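Local coordinates for putative phosphatase (Clostridium difficile, PDB 3SD7), which probably hydrolyses phosphate esters as a member of the haloacid dehalogenase-like hydrolase family and carries a sodium ion in this crystal, at residues E170-V175 with I203-I208. Sequence-based numbering, arbitrary orientation.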
loop_
_atom_site.group_PDB
_atom_site.type_symbol
_atom_site.label_atom_id
_atom_site.label_comp_id
_atom_site.label_asym_id
_atom_site.label_seq_id
_atom_site.Cartn_x
_atom_site.Cartn_y
_atom_site.Cartn_z
ATOM N N GLU A 170 -7.074 -10.950 5.566
ATOM C CA GLU A 170 -7.902 -11.594 4.549
ATOM C C GLU A 170 -7.244 -11.647 3.188
ATOM O O GLU A 170 -7.308 -12.660 2.493
ATOM C CB GLU A 170 -9.245 -10.884 4.439
ATOM C CG GLU A 170 -10.029 -10.912 5.723
ATOM C CD GLU A 170 -11.455 -10.454 5.524
ATOM O OE1 GLU A 170 -11.779 -9.974 4.406
ATOM O OE2 GLU A 170 -12.243 -10.573 6.483
ATOM N N VAL A 171 -6.596 -10.549 2.808
ATOM C CA VAL A 171 -5.942 -10.511 1.526
ATOM C C VAL A 171 -4.630 -11.342 1.557
ATOM O O VAL A 171 -4.292 -12.000 0.591
ATOM C CB VAL A 171 -5.807 -9.048 1.028
ATOM C CG1 VAL A 171 -4.850 -8.225 1.874
ATOM C CG2 VAL A 171 -5.418 -9.033 -0.379
ATOM N N ILE A 172 -3.929 -11.344 2.696
ATOM C CA ILE A 172 -2.735 -12.172 2.878
ATOM C C ILE A 172 -3.107 -13.646 2.756
ATOM O O ILE A 172 -2.484 -14.396 2.012
ATOM C CB ILE A 172 -2.053 -11.926 4.256
ATOM C CG1 ILE A 172 -1.458 -10.516 4.301
ATOM C CG2 ILE A 172 -0.954 -12.950 4.490
ATOM C CD1 ILE A 172 -0.931 -10.090 5.693
ATOM N N GLN A 173 -4.148 -14.059 3.469
ATOM C CA GLN A 173 -4.578 -15.442 3.394
ATOM C C GLN A 173 -4.993 -15.819 1.971
ATOM O O GLN A 173 -4.664 -16.902 1.494
ATOM C CB GLN A 173 -5.745 -15.705 4.332
ATOM C CG GLN A 173 -6.133 -17.174 4.393
ATOM C CD GLN A 173 -5.034 -18.038 5.002
ATOM O OE1 GLN A 173 -4.481 -18.925 4.353
ATOM N NE2 GLN A 173 -4.679 -17.738 6.225
ATOM N N TYR A 174 -5.734 -14.935 1.312
ATOM C CA TYR A 174 -6.192 -15.197 -0.056
ATOM C C TYR A 174 -5.022 -15.488 -0.994
ATOM O O TYR A 174 -5.035 -16.447 -1.740
ATOM C CB TYR A 174 -7.036 -14.010 -0.601
ATOM C CG TYR A 174 -7.388 -14.154 -2.077
ATOM C CD1 TYR A 174 -8.389 -15.027 -2.498
ATOM C CD2 TYR A 174 -6.708 -13.443 -3.041
ATOM C CE1 TYR A 174 -8.689 -15.170 -3.859
ATOM C CE2 TYR A 174 -7.004 -13.586 -4.393
ATOM C CZ TYR A 174 -7.974 -14.434 -4.791
ATOM O OH TYR A 174 -8.249 -14.547 -6.149
ATOM N N VAL A 175 -3.975 -14.670 -0.916
ATOM C CA VAL A 175 -2.881 -14.796 -1.833
ATOM C C VAL A 175 -2.011 -16.024 -1.515
ATOM O O VAL A 175 -1.542 -16.701 -2.423
ATOM C CB VAL A 175 -2.177 -13.396 -1.959
ATOM C CG1 VAL A 175 -1.068 -13.253 -0.936
ATOM C CG2 VAL A 175 -1.731 -13.164 -3.340
ATOM N N ILE A 203 -1.969 -14.295 10.603
ATOM C CA ILE A 203 -1.760 -15.401 9.698
ATOM C C ILE A 203 -0.631 -16.316 10.174
ATOM O O ILE A 203 -0.582 -17.488 9.798
ATOM C CB ILE A 203 -1.470 -14.863 8.273
ATOM C CG1 ILE A 203 -2.665 -14.039 7.785
ATOM C CG2 ILE A 203 -1.161 -16.006 7.303
ATOM C CD1 ILE A 203 -3.984 -14.809 7.754
ATOM N N GLY A 204 0.258 -15.797 11.014
ATOM C CA GLY A 204 1.363 -16.581 11.546
ATOM C C GLY A 204 2.602 -16.565 10.672
ATOM O O GLY A 204 3.304 -17.569 10.559
ATOM N N ILE A 205 2.858 -15.439 10.026
ATOM C CA ILE A 205 4.046 -15.271 9.215
ATOM C C ILE A 205 4.893 -14.104 9.735
ATOM O O ILE A 205 4.392 -13.202 10.449
ATOM C CB ILE A 205 3.708 -15.071 7.705
ATOM C CG1 ILE A 205 2.854 -13.833 7.474
ATOM C CG2 ILE A 205 2.943 -16.312 7.157
ATOM C CD1 ILE A 205 2.588 -13.556 6.001
ATOM N N ASP A 206 6.173 -14.135 9.376
ATOM C CA ASP A 206 7.119 -13.097 9.714
ATOM C C ASP A 206 6.797 -11.801 8.957
ATOM O O ASP A 206 5.982 -11.786 8.011
ATOM C CB ASP A 206 8.559 -13.556 9.419
ATOM C CG ASP A 206 9.083 -14.577 10.441
ATOM O OD1 ASP A 206 8.394 -14.842 11.449
ATOM O OD2 ASP A 206 10.206 -15.110 10.243
ATOM N N SER A 207 7.430 -10.714 9.397
ATOM C CA SER A 207 7.216 -9.411 8.827
ATOM C C SER A 207 8.418 -8.491 8.850
ATOM O O SER A 207 9.261 -8.538 9.752
ATOM C CB SER A 207 6.063 -8.694 9.559
ATOM O OG SER A 207 6.303 -8.639 10.960
ATOM N N ILE A 208 8.453 -7.622 7.847
ATOM C CA ILE A 208 9.405 -6.533 7.763
ATOM C C ILE A 208 8.565 -5.245 7.790
ATOM O O ILE A 208 7.686 -5.031 6.931
ATOM C CB ILE A 208 10.203 -6.502 6.455
ATOM C CG1 ILE A 208 11.054 -7.769 6.317
ATOM C CG2 ILE A 208 11.118 -5.233 6.452
ATOM C CD1 ILE A 208 11.855 -7.846 5.011
#
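Ile172, Ile203 and Ile205 form an apolar seam where helix 168-179 meets the C-terminal end of helix 194-203 and the turn after it, on one face of the parallel sheet in the Rossmann-like core of this haloacid dehalogenase-like hydrolase. Ile172 lies on the first helix, Ile203 closes the second, and Ile205 belongs to the turn leading into strand 206-210. A chi1 of -68° sets Ile172 CG1 beside the backbone N and CG2 on the far side from it; the CG2 methyl makes both contacts, 3.9 Å from Ile203 CG1 and 3.9 Å from Ile205 CD1. The three buried residues thus meet through one methyl group, its two partners lying in directions roughly at right angles. Beneath them the sheet supplies the floor, Ile172 touching Met189 and Ala132, and Ile205 touching Val187 and Met189. No hydrogen bond links the segments; the join is made by van der Waals packing.

The turn that brings Ile203 and Ile205 to the same partner is a Schellman motif, with Ile205 N bonded to Ala200 O, Gly204 N to Lys201 O, and Gly204 at positive phi (88°) as the C-prime residue. Ile205 then starts the extended run in which Asp206 and Ile208 pair with strand 187-191.

At the partly exposed margin, Gln173 flanks Ile203. Its bend at chi2 (65°) carries the amide end back toward the isoleucine, although which amide atom is nitrogen and which oxygen is doubtful. Better defined is the aliphatic base of this side chain, where Gln173 CB lies 4.0 Å from the terminal methyl CD1 of Ile203.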